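Local coordinates for protein chitinase (Thermococcus chitonophagus, PDB 5XSW) that probably cleaves chitin as an endochitinase, this chain being the C-terminal part of the protein, with a beta-rich domain followed by a mainly helical, glycan-binding one, at residues Q148-Y154 / W326-I332; N202-A208 / I381-D386; L194-F199 / P293-V298; K314-F318 / I348-W353. All blocks are in the same frame, centred on the assembly; numbering follows the deposited sequence.

Contact 1 (Q148-Y154 / W326-I332)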
# COMPACT_ATOMS: atom_id res chain seq x y z
N GLN A 148 -32.70 5.89 0.99
CA GLN A 148 -31.65 6.87 0.71
C GLN A 148 -30.35 6.48 1.43
O GLN A 148 -29.58 7.34 1.87
CB GLN A 148 -32.13 8.30 1.10
CG GLN A 148 -33.08 8.95 -0.00
CD GLN A 148 -32.41 9.25 -1.41
OE1 GLN A 148 -32.02 10.40 -1.66
NE2 GLN A 148 -32.33 8.23 -2.32
N ASN A 149 -30.10 5.19 1.58
CA ASN A 149 -28.83 4.77 2.21
C ASN A 149 -27.61 5.13 1.32
O ASN A 149 -27.69 5.04 0.08
CB ASN A 149 -28.82 3.26 2.48
CG ASN A 149 -29.84 2.85 3.56
OD1 ASN A 149 -29.54 2.85 4.75
ND2 ASN A 149 -30.99 2.42 3.13
N GLY A 150 -26.50 5.50 1.94
CA GLY A 150 -25.33 5.81 1.13
C GLY A 150 -24.44 4.59 1.17
O GLY A 150 -24.85 3.51 0.74
N PHE A 151 -23.24 4.75 1.71
CA PHE A 151 -22.25 3.70 1.78
C PHE A 151 -22.71 2.51 2.69
O PHE A 151 -22.65 1.35 2.30
CB PHE A 151 -20.92 4.31 2.33
CG PHE A 151 -19.92 3.30 2.78
CD1 PHE A 151 -19.56 2.25 1.93
CD2 PHE A 151 -19.27 3.44 4.00
CE1 PHE A 151 -18.59 1.33 2.31
CE2 PHE A 151 -18.32 2.47 4.39
CZ PHE A 151 -17.99 1.44 3.53
N ILE A 152 -23.16 2.82 3.91
CA ILE A 152 -23.57 1.77 4.89
C ILE A 152 -25.10 1.66 4.89
O ILE A 152 -25.77 2.68 4.89
CB ILE A 152 -23.06 2.08 6.35
CG1 ILE A 152 -21.51 2.06 6.39
CG2 ILE A 152 -23.65 1.08 7.41
CD1 ILE A 152 -20.94 0.64 6.22
N MET A 153 -25.63 0.43 4.92
CA MET A 153 -27.05 0.22 4.78
C MET A 153 -27.67 0.27 6.21
O MET A 153 -28.00 -0.77 6.76
CB MET A 153 -27.37 -1.12 4.10
CG MET A 153 -28.92 -1.20 3.70
SD MET A 153 -29.26 -0.29 2.19
CE MET A 153 -28.97 -1.50 0.91
N TYR A 154 -27.74 1.46 6.81
CA TYR A 154 -28.34 1.56 8.16
C TYR A 154 -29.82 1.19 8.13
O TYR A 154 -30.32 0.65 9.07
CB TYR A 154 -28.19 2.98 8.72
CG TYR A 154 -26.75 3.43 8.90
CD1 TYR A 154 -26.02 2.99 9.97
CD2 TYR A 154 -26.14 4.33 7.99
CE1 TYR A 154 -24.64 3.43 10.15
CE2 TYR A 154 -24.77 4.79 8.15
CZ TYR A 154 -24.05 4.33 9.22
OH TYR A 154 -22.75 4.73 9.44
N TRP A 326 -25.79 13.01 3.74
CA TRP A 326 -24.88 12.15 2.95
C TRP A 326 -23.42 12.38 3.40
O TRP A 326 -22.48 11.91 2.73
CB TRP A 326 -25.07 12.45 1.46
CG TRP A 326 -26.30 11.85 0.85
CD1 TRP A 326 -27.57 12.37 0.85
CD2 TRP A 326 -26.39 10.60 0.15
NE1 TRP A 326 -28.44 11.52 0.20
CE2 TRP A 326 -27.74 10.43 -0.24
CE3 TRP A 326 -25.46 9.60 -0.17
CZ2 TRP A 326 -28.19 9.30 -0.94
CZ3 TRP A 326 -25.90 8.50 -0.87
CH2 TRP A 326 -27.25 8.35 -1.25
N ALA A 327 -23.24 13.10 4.52
CA ALA A 327 -21.90 13.45 4.98
C ALA A 327 -20.94 12.23 5.09
O ALA A 327 -19.84 12.31 4.58
CB ALA A 327 -21.95 14.16 6.33
N GLU A 328 -21.34 11.15 5.77
CA GLU A 328 -20.47 10.02 5.95
C GLU A 328 -20.03 9.44 4.57
O GLU A 328 -18.83 9.14 4.32
CB GLU A 328 -21.16 8.93 6.77
CG GLU A 328 -20.27 7.66 6.86
CD GLU A 328 -20.86 6.56 7.73
OE1 GLU A 328 -22.09 6.32 7.64
OE2 GLU A 328 -20.08 5.90 8.45
N THR A 329 -21.01 9.27 3.70
CA THR A 329 -20.77 8.70 2.36
C THR A 329 -19.82 9.61 1.56
O THR A 329 -18.95 9.12 0.83
CB THR A 329 -22.12 8.48 1.60
OG1 THR A 329 -22.90 7.51 2.35
CG2 THR A 329 -21.84 7.92 0.19
N GLU A 330 -20.00 10.92 1.65
CA GLU A 330 -19.09 11.84 0.99
C GLU A 330 -17.62 11.70 1.49
O GLU A 330 -16.68 11.69 0.68
CB GLU A 330 -19.56 13.31 1.24
CG GLU A 330 -20.86 13.60 0.46
CD GLU A 330 -21.51 14.88 0.97
OE1 GLU A 330 -20.78 15.83 1.27
OE2 GLU A 330 -22.74 14.91 1.08
N ILE A 331 -17.44 11.62 2.81
CA ILE A 331 -16.12 11.48 3.44
C ILE A 331 -15.47 10.16 2.99
O ILE A 331 -14.31 10.11 2.56
CB ILE A 331 -16.23 11.49 4.94
CG1 ILE A 331 -16.65 12.90 5.41
CG2 ILE A 331 -14.89 11.12 5.61
CD1 ILE A 331 -16.99 13.00 6.89
N ILE A 332 -16.24 9.10 3.08
CA ILE A 332 -15.71 7.79 2.71
C ILE A 332 -15.38 7.74 1.19
O ILE A 332 -14.32 7.23 0.82
CB ILE A 332 -16.71 6.63 3.07
CG1 ILE A 332 -16.87 6.44 4.59
CG2 ILE A 332 -16.26 5.27 2.47
CD1 ILE A 332 -15.57 6.33 5.39
O HOH W 1 -31.26 12.00 0.04
O HOH W 2 -22.93 5.63 4.99

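Contact 2 (N202-A208 / I381-D386)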
# COMPACT_ATOMS: atom_id res chain seq x y z
N ASN A 202 -23.98 -1.03 0.99
CA ASN A 202 -25.07 -0.84 0.03
C ASN A 202 -24.60 -1.20 -1.38
O ASN A 202 -23.69 -0.57 -1.90
CB ASN A 202 -25.49 0.64 0.05
CG ASN A 202 -26.63 0.98 -0.91
OD1 ASN A 202 -27.21 0.11 -1.58
ND2 ASN A 202 -26.97 2.25 -0.95
N PRO A 203 -25.20 -2.22 -1.99
CA PRO A 203 -24.80 -2.60 -3.35
C PRO A 203 -24.89 -1.44 -4.31
O PRO A 203 -24.08 -1.38 -5.23
CB PRO A 203 -25.83 -3.72 -3.75
CG PRO A 203 -26.34 -4.26 -2.43
CD PRO A 203 -26.29 -3.06 -1.45
N ASN A 204 -25.85 -0.52 -4.12
CA ASN A 204 -25.95 0.60 -5.06
C ASN A 204 -24.69 1.53 -4.97
O ASN A 204 -24.29 2.17 -5.94
CB ASN A 204 -27.19 1.43 -4.75
CG ASN A 204 -28.49 0.71 -5.13
OD1 ASN A 204 -28.50 -0.17 -6.00
ND2 ASN A 204 -29.58 1.06 -4.43
N PHE A 205 -24.12 1.60 -3.78
CA PHE A 205 -22.93 2.47 -3.61
C PHE A 205 -21.75 1.82 -4.41
O PHE A 205 -21.04 2.52 -5.11
CB PHE A 205 -22.56 2.61 -2.14
CG PHE A 205 -21.29 3.41 -1.94
CD1 PHE A 205 -21.36 4.79 -2.00
CD2 PHE A 205 -20.05 2.77 -1.80
CE1 PHE A 205 -20.19 5.59 -1.89
CE2 PHE A 205 -18.85 3.55 -1.69
CZ PHE A 205 -18.95 4.96 -1.73
N LEU A 206 -21.54 0.52 -4.25
CA LEU A 206 -20.43 -0.16 -5.01
C LEU A 206 -20.68 -0.07 -6.51
O LEU A 206 -19.75 0.10 -7.30
CB LEU A 206 -20.27 -1.65 -4.62
CG LEU A 206 -19.68 -1.82 -3.20
CD1 LEU A 206 -19.53 -3.28 -2.78
CD2 LEU A 206 -18.25 -1.16 -3.09
N MET A 207 -21.95 -0.10 -6.90
CA MET A 207 -22.33 0.02 -8.33
C MET A 207 -21.95 1.41 -8.87
O MET A 207 -21.37 1.57 -9.98
CB MET A 207 -23.85 -0.21 -8.51
CG MET A 207 -24.27 -1.68 -8.37
SD MET A 207 -23.96 -2.68 -9.89
CE MET A 207 -25.07 -1.93 -11.10
N ALA A 208 -22.28 2.40 -8.08
CA ALA A 208 -22.03 3.78 -8.42
C ALA A 208 -20.51 4.00 -8.50
O ALA A 208 -20.02 4.71 -9.39
CB ALA A 208 -22.61 4.73 -7.33
N ILE A 381 -25.40 9.05 -8.14
CA ILE A 381 -25.83 7.75 -8.71
C ILE A 381 -26.37 6.82 -7.62
O ILE A 381 -27.38 6.12 -7.83
CB ILE A 381 -24.66 7.07 -9.52
CG1 ILE A 381 -24.37 7.91 -10.77
CG2 ILE A 381 -25.02 5.63 -9.94
CD1 ILE A 381 -23.17 7.38 -11.64
N THR A 382 -25.70 6.78 -6.47
CA THR A 382 -26.20 5.95 -5.37
C THR A 382 -27.64 6.38 -5.00
O THR A 382 -28.52 5.51 -4.82
CB THR A 382 -25.28 6.07 -4.11
OG1 THR A 382 -23.94 5.75 -4.48
CG2 THR A 382 -25.69 5.14 -2.95
N ALA A 383 -27.86 7.69 -4.85
CA ALA A 383 -29.19 8.21 -4.50
C ALA A 383 -30.22 7.82 -5.59
O ALA A 383 -31.31 7.37 -5.28
CB ALA A 383 -29.15 9.76 -4.32
N THR A 384 -29.88 8.01 -6.86
CA THR A 384 -30.79 7.64 -7.97
C THR A 384 -31.13 6.16 -8.00
O THR A 384 -32.28 5.78 -8.20
CB THR A 384 -30.19 8.07 -9.32
OG1 THR A 384 -29.90 9.49 -9.24
CG2 THR A 384 -31.15 7.84 -10.51
N MET A 385 -30.13 5.30 -7.81
CA MET A 385 -30.36 3.87 -7.74
C MET A 385 -31.25 3.51 -6.55
O MET A 385 -32.14 2.66 -6.67
CB MET A 385 -29.02 3.12 -7.64
CG MET A 385 -28.22 3.21 -8.95
SD MET A 385 -26.68 2.32 -8.77
CE MET A 385 -27.22 0.61 -9.06
N ASP A 386 -30.97 4.12 -5.41
CA ASP A 386 -31.76 3.88 -4.18
C ASP A 386 -33.27 4.15 -4.40
O ASP A 386 -34.10 3.54 -3.75
CB ASP A 386 -31.34 4.80 -3.05
CG ASP A 386 -29.96 4.47 -2.42
OD1 ASP A 386 -29.40 3.35 -2.59
OD2 ASP A 386 -29.49 5.36 -1.67

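Contact 3 (L194-F199 / P293-V298)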
# COMPACT_ATOMS: atom_id res chain seq x y z
N LEU A 194 -22.41 -10.45 -1.11
CA LEU A 194 -21.62 -10.87 0.03
C LEU A 194 -21.02 -9.62 0.68
O LEU A 194 -20.92 -9.57 1.91
CB LEU A 194 -20.50 -11.87 -0.36
CG LEU A 194 -19.53 -12.26 0.78
CD1 LEU A 194 -20.35 -12.85 1.98
CD2 LEU A 194 -18.46 -13.27 0.32
N ALA A 195 -20.59 -8.64 -0.11
CA ALA A 195 -20.08 -7.39 0.49
C ALA A 195 -21.17 -6.75 1.38
O ALA A 195 -20.88 -6.20 2.42
CB ALA A 195 -19.64 -6.37 -0.64
N TYR A 196 -22.40 -6.77 0.88
CA TYR A 196 -23.57 -6.23 1.59
C TYR A 196 -23.78 -6.98 2.91
O TYR A 196 -23.79 -6.42 3.96
CB TYR A 196 -24.78 -6.38 0.68
CG TYR A 196 -26.12 -5.87 1.21
CD1 TYR A 196 -26.20 -4.83 2.12
CD2 TYR A 196 -27.32 -6.43 0.73
CE1 TYR A 196 -27.46 -4.34 2.55
CE2 TYR A 196 -28.55 -5.98 1.17
CZ TYR A 196 -28.62 -4.95 2.09
OH TYR A 196 -29.86 -4.48 2.49
N GLU A 197 -23.94 -8.29 2.83
CA GLU A 197 -24.26 -9.07 4.03
C GLU A 197 -23.10 -9.12 5.02
O GLU A 197 -23.27 -9.05 6.25
CB GLU A 197 -24.75 -10.52 3.63
CG GLU A 197 -25.27 -11.36 4.85
CD GLU A 197 -26.52 -10.74 5.53
OE1 GLU A 197 -27.31 -9.97 4.89
OE2 GLU A 197 -26.72 -11.04 6.72
N TRP A 198 -21.89 -9.24 4.50
CA TRP A 198 -20.72 -9.30 5.36
C TRP A 198 -20.36 -7.93 5.95
O TRP A 198 -20.21 -7.80 7.17
CB TRP A 198 -19.51 -9.87 4.55
CG TRP A 198 -18.38 -10.41 5.38
CD1 TRP A 198 -18.22 -10.34 6.76
CD2 TRP A 198 -17.25 -11.10 4.88
NE1 TRP A 198 -17.06 -10.99 7.12
CE2 TRP A 198 -16.46 -11.47 5.98
CE3 TRP A 198 -16.85 -11.49 3.60
CZ2 TRP A 198 -15.25 -12.17 5.83
CZ3 TRP A 198 -15.69 -12.21 3.46
CH2 TRP A 198 -14.89 -12.53 4.57
N PHE A 199 -20.23 -6.88 5.11
CA PHE A 199 -19.66 -5.59 5.62
C PHE A 199 -20.70 -4.48 5.67
O PHE A 199 -20.38 -3.35 6.02
CB PHE A 199 -18.42 -5.15 4.77
CG PHE A 199 -17.31 -6.18 4.80
CD1 PHE A 199 -16.57 -6.36 5.95
CD2 PHE A 199 -17.03 -6.99 3.67
CE1 PHE A 199 -15.58 -7.38 6.03
CE2 PHE A 199 -16.04 -7.96 3.73
CZ PHE A 199 -15.34 -8.17 4.93
N PRO A 293 -15.44 -6.87 -6.01
CA PRO A 293 -16.32 -6.06 -5.15
C PRO A 293 -16.09 -6.30 -3.64
O PRO A 293 -16.24 -5.37 -2.85
CB PRO A 293 -17.75 -6.47 -5.61
CG PRO A 293 -17.54 -7.88 -6.23
CD PRO A 293 -16.21 -7.70 -6.96
N ILE A 294 -15.68 -7.49 -3.25
CA ILE A 294 -15.33 -7.71 -1.84
C ILE A 294 -14.07 -6.93 -1.45
O ILE A 294 -14.01 -6.28 -0.38
CB ILE A 294 -15.18 -9.23 -1.59
CG1 ILE A 294 -16.59 -9.86 -1.74
CG2 ILE A 294 -14.60 -9.49 -0.18
CD1 ILE A 294 -16.51 -11.35 -2.19
N VAL A 295 -13.06 -6.92 -2.32
CA VAL A 295 -11.85 -6.11 -2.06
C VAL A 295 -12.21 -4.61 -1.93
O VAL A 295 -11.76 -3.96 -1.03
CB VAL A 295 -10.78 -6.30 -3.18
CG1 VAL A 295 -9.56 -5.36 -2.99
CG2 VAL A 295 -10.35 -7.77 -3.17
N ALA A 296 -12.99 -4.09 -2.86
CA ALA A 296 -13.40 -2.70 -2.78
C ALA A 296 -14.15 -2.40 -1.46
O ALA A 296 -13.87 -1.39 -0.81
CB ALA A 296 -14.29 -2.31 -3.99
N ALA A 297 -15.05 -3.31 -1.08
CA ALA A 297 -15.80 -3.17 0.20
C ALA A 297 -14.84 -3.16 1.41
O ALA A 297 -14.98 -2.37 2.30
CB ALA A 297 -16.80 -4.31 0.33
N VAL A 298 -13.84 -4.04 1.43
CA VAL A 298 -12.87 -4.03 2.52
C VAL A 298 -12.05 -2.75 2.52
O VAL A 298 -11.75 -2.22 3.58
CB VAL A 298 -11.95 -5.29 2.46
CG1 VAL A 298 -10.79 -5.23 3.49
CG2 VAL A 298 -12.85 -6.58 2.69

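Contact 4 (K314-F318 / I348-W353)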
# COMPACT_ATOMS: atom_id res chain seq x y z
N LYS A 314 -16.80 10.21 19.06
CA LYS A 314 -17.09 11.37 18.22
C LYS A 314 -17.61 11.02 16.83
O LYS A 314 -18.31 11.82 16.19
CB LYS A 314 -15.82 12.22 18.12
CG LYS A 314 -16.02 13.68 17.83
CD LYS A 314 -14.81 14.58 18.21
CE LYS A 314 -15.15 16.11 17.95
NZ LYS A 314 -14.11 17.19 18.25
N TYR A 315 -17.28 9.82 16.33
CA TYR A 315 -17.76 9.46 14.97
C TYR A 315 -19.29 9.35 14.94
O TYR A 315 -19.95 9.92 14.10
CB TYR A 315 -17.13 8.12 14.50
CG TYR A 315 -17.32 7.82 13.02
CD1 TYR A 315 -18.50 7.30 12.55
CD2 TYR A 315 -16.28 8.11 12.07
CE1 TYR A 315 -18.67 7.00 11.16
CE2 TYR A 315 -16.45 7.83 10.71
CZ TYR A 315 -17.63 7.27 10.26
OH TYR A 315 -17.78 6.99 8.92
N ASN A 316 -19.85 8.58 15.86
CA ASN A 316 -21.33 8.49 15.92
C ASN A 316 -22.00 9.86 16.28
O ASN A 316 -23.09 10.18 15.82
CB ASN A 316 -21.75 7.41 16.93
CG ASN A 316 -21.38 6.01 16.44
OD1 ASN A 316 -21.25 5.82 15.24
ND2 ASN A 316 -21.18 5.06 17.34
N GLU A 317 -21.29 10.66 17.05
CA GLU A 317 -21.79 12.00 17.38
C GLU A 317 -21.87 12.83 16.10
O GLU A 317 -22.87 13.48 15.83
CB GLU A 317 -20.89 12.64 18.44
CG GLU A 317 -21.33 14.02 18.84
CD GLU A 317 -20.30 14.74 19.73
OE1 GLU A 317 -19.22 14.16 19.97
OE2 GLU A 317 -20.57 15.89 20.18
N PHE A 318 -20.84 12.73 15.25
CA PHE A 318 -20.90 13.39 13.94
C PHE A 318 -22.06 12.89 13.08
O PHE A 318 -22.71 13.69 12.41
CB PHE A 318 -19.54 13.20 13.19
CG PHE A 318 -19.52 13.82 11.84
CD1 PHE A 318 -19.29 15.18 11.69
CD2 PHE A 318 -19.78 13.06 10.73
CE1 PHE A 318 -19.30 15.75 10.46
CE2 PHE A 318 -19.79 13.63 9.45
CZ PHE A 318 -19.55 14.96 9.32
N ILE A 348 -12.06 17.43 9.83
CA ILE A 348 -13.50 17.40 10.11
C ILE A 348 -13.83 17.06 11.56
O ILE A 348 -14.79 17.59 12.13
CB ILE A 348 -14.18 16.39 9.17
CG1 ILE A 348 -14.31 17.05 7.80
CG2 ILE A 348 -15.54 15.89 9.76
CD1 ILE A 348 -14.48 16.03 6.64
N PHE A 349 -13.02 16.21 12.18
CA PHE A 349 -13.34 15.72 13.51
C PHE A 349 -12.60 16.45 14.61
O PHE A 349 -12.59 16.02 15.74
CB PHE A 349 -13.05 14.21 13.59
CG PHE A 349 -13.90 13.41 12.64
CD1 PHE A 349 -13.48 13.20 11.33
CD2 PHE A 349 -15.15 12.91 13.04
CE1 PHE A 349 -14.31 12.48 10.41
CE2 PHE A 349 -15.98 12.21 12.15
CZ PHE A 349 -15.57 11.98 10.84
N SER A 350 -11.94 17.56 14.27
CA SER A 350 -11.20 18.30 15.30
C SER A 350 -11.35 19.77 14.96
O SER A 350 -12.43 20.36 15.19
CB SER A 350 -9.73 17.86 15.38
OG SER A 350 -9.14 17.78 14.08
N ASP A 351 -10.33 20.35 14.33
CA ASP A 351 -10.31 21.80 14.07
C ASP A 351 -11.54 22.33 13.37
O ASP A 351 -11.96 23.47 13.62
CB ASP A 351 -9.09 22.21 13.23
CG ASP A 351 -7.80 21.60 13.71
OD1 ASP A 351 -7.81 20.83 14.70
OD2 ASP A 351 -6.76 21.84 13.07
N ASN A 352 -12.11 21.55 12.44
CA ASN A 352 -13.20 22.10 11.63
C ASN A 352 -14.56 21.46 11.93
O ASN A 352 -15.49 21.54 11.13
CB ASN A 352 -12.85 22.00 10.13
CG ASN A 352 -11.64 22.84 9.79
OD1 ASN A 352 -11.57 23.99 10.19
ND2 ASN A 352 -10.65 22.26 9.12
N TRP A 353 -14.68 20.90 13.11
CA TRP A 353 -15.92 20.27 13.54
C TRP A 353 -17.21 21.07 13.31
O TRP A 353 -18.17 20.56 12.69
CB TRP A 353 -15.78 19.92 15.00
CG TRP A 353 -16.97 19.31 15.66
CD1 TRP A 353 -17.90 19.95 16.46
CD2 TRP A 353 -17.33 17.94 15.64
NE1 TRP A 353 -18.82 19.05 16.91
CE2 TRP A 353 -18.50 17.80 16.44
CE3 TRP A 353 -16.80 16.80 15.01
CZ2 TRP A 353 -19.13 16.57 16.62
CZ3 TRP A 353 -17.44 15.58 15.20
CH2 TRP A 353 -18.59 15.47 16.00

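Contact 1 (Q148-Y154 / W326-I332)
The direct polar contacts join the loop 148-154 to the first turns of helix 327-338 at T329 and E328. F151 N donates to T329 OG1 over 2.9 Å with an N-H...O angle of 162°. Y154 OH gives a very short bond of 2.5 Å to E328 OE1, and the phenol ring and carboxylate lie nearly coplanar, 16° apart, with OE1 at the ring edge. E328 gets there on an extended chain, CG anti to the backbone N (chi1 175°), while its OE2 makes a salt bridge with R304 and a hydrogen bond with Y315 OH.

Two waters bridge the segments. One accepts from W326 NE1 at 2.9 Å and donates to Q148 OE1; the other accepts from I152 N and donates to E328 OE1.

W326 sits at the N-cap of helix 327-338, whose far end carries N337 of the glycan pocket; on the loop side, M153 centres an inverse gamma turn.

Packing contacts fill the remainder. The W326 indole lies obliquely against Q148 O, N149 O and G150 CA, the last 3.4 Å from W326 CZ3. With an alanine in place of W326, the Q148-G150 backbone would probably lose its cover and the bridging water its indole donor. I332 CG2 stands over one face of F151, 4.0 Å from the ring centroid, and I152 CD1 lies against the opposite face.

Contact 2 (N202-A208 / I381-D386)
N202 extends its amide toward D386 with CG anti to the backbone N (chi1 -180°), whereas D386 has CG anti to its carbonyl carbon (chi1 -72°), which swings the carboxylate toward the start of helix 203-214. There D386 OD1 accepts two nearly straight bonds, each lying almost in the donor's amide plane. N202 ND2 approaches the syn lone pair of D386 OD1 at 3.1 Å, and N204 ND2 the anti lone pair of the same D386 OD1 at 2.9 Å. Two donors in different directions should hold the carboxylate against rotation. N202 ND2 also reaches G150 O, and N204 OD1 accepts from G165 N.

Beyond this polar end the short axes approach to 8.4 Å at 135°. M385 CE lies 3.5 Å from M207 CB, and M385 CB packs against N204 CG. A208 CB is 3.7 Å from I381 CG2 and also touches T382 OG1, a hydroxyl bonded to V378 O of its own helix.

N202 OD1 receives N204 N at 2.9 Å, an Asx turn that N-caps helix 203-214. The two helices crossed here carry glycan-pocket residues in their other parts: K212, E213 and N214 near the end of one, H374 at the start of the other.

Contact 3 (L194-F199 / P293-V298)
A195 and A297 supply the small-residue contact at which helices 186-199 and 288-311 come together: their CB atoms are 3.6 Å apart, and CA of A195 is nearest to that of I294. The contact's centre lies about 6 Å from that of the chain, inside the helical domain. The short axes pass at 9.5 Å and their directions differ by 35°, so the two segments run roughly the same way. With only methyl groups at this point, the larger neighbours on each helix can meet beyond it. P293 lies at a kink of helix 288-311, since its nitrogen makes no bond to the preceding turn, though its carbonyl is engaged normally by A297 N.

The branched aliphatic contact is made where L194 CD2 meets I294 CD1 at 3.7 Å, the two chains crossing at a slant. CG1 of I294 is anti to its carbonyl carbon (chi1 -68°), a setting that sends CD1 to L194 while CG2 turns to the edge of the F199 ring.

The aromatic contacts gather on F199, the last residue of its helix. V298 CG2 approaches F199 CE2 obliquely at 3.6 Å, and A297 CB is more distant, 4.3 Å from F199 CD2. Behind the ring lies its neighbour W198, whose indole has F199 CZ over its centre and whose NE1 bonds H468 O, backing the phenyl group with a further aromatic surface.

No hydrogen bond spans the two segments and all the touching residues are buried, which implies that close fit and exclusion of water, rather than directional bonds, hold these two segments together.

Contact 4 (K314-F318 / I348-W353)
F318 and F349 form the centre of an aromatic cluster, completed by Y315 and W353, between helix 313-321 and the loop 348-353. The pair meets edge-to-face, the edge of F349 toward the face of F318, with centroids 5.2 Å apart and planes at 56°. F318 CB fills the angle between two rings: it lies 3.7 Å from W353 CH2 and also touches the F349 ring. I348 CG2 lies 3.8 Å from F318 CE1 and also covers a face of F349, its neighbour in sequence.

Y315 flanks the centre: its plane is only 9° from that of F349, yet the centroids are 5.8 Å apart, so the rings are slid past each other with little overlap.

W353 marks the transition to the polar edge. It closes a type I turn from S350, with W353 N bonded to S350 O, and E317 CD comes obliquely to W353 CZ2. K314, extended beyond CG, runs over the indole, placing K314 CE 3.6 Å from the centroid of the W353 six-membered ring in a CH-pi contact. K314 NZ lies off-centre at 4.6 Å from that W353 centroid, a cation-pi interaction. An alanine at K314 is likely to leave the F349 carbonyl without its lysine donor and W353 without the methylenes over its ring. K314 NZ reaches F349 O at 3.2 Å from 49° above the carbonyl plane, not along a lone pair.

Contacts 1 and 2 adjoin, with centres 10 Å apart: N202 N bonds the carbonyl of F151, so the residue that caps helix 203-214 also ties it to the loop 148-154. Contact 3 meets contact 2 through L206, whose CD1 is 3.8 Å from A195 CB, and contact 1 through M153 and Y196. Contact 4 also touches contact 1, where Y315 OH is 2.6 Å from E328 OE2 and F318 packs on A327 and I331. It stays about 11 Å, between nearest atoms, from contacts 2 and 3. Contact 2 lies near the sugar site without touching it, the I381 side chain being about 10 Å from a bound NDG.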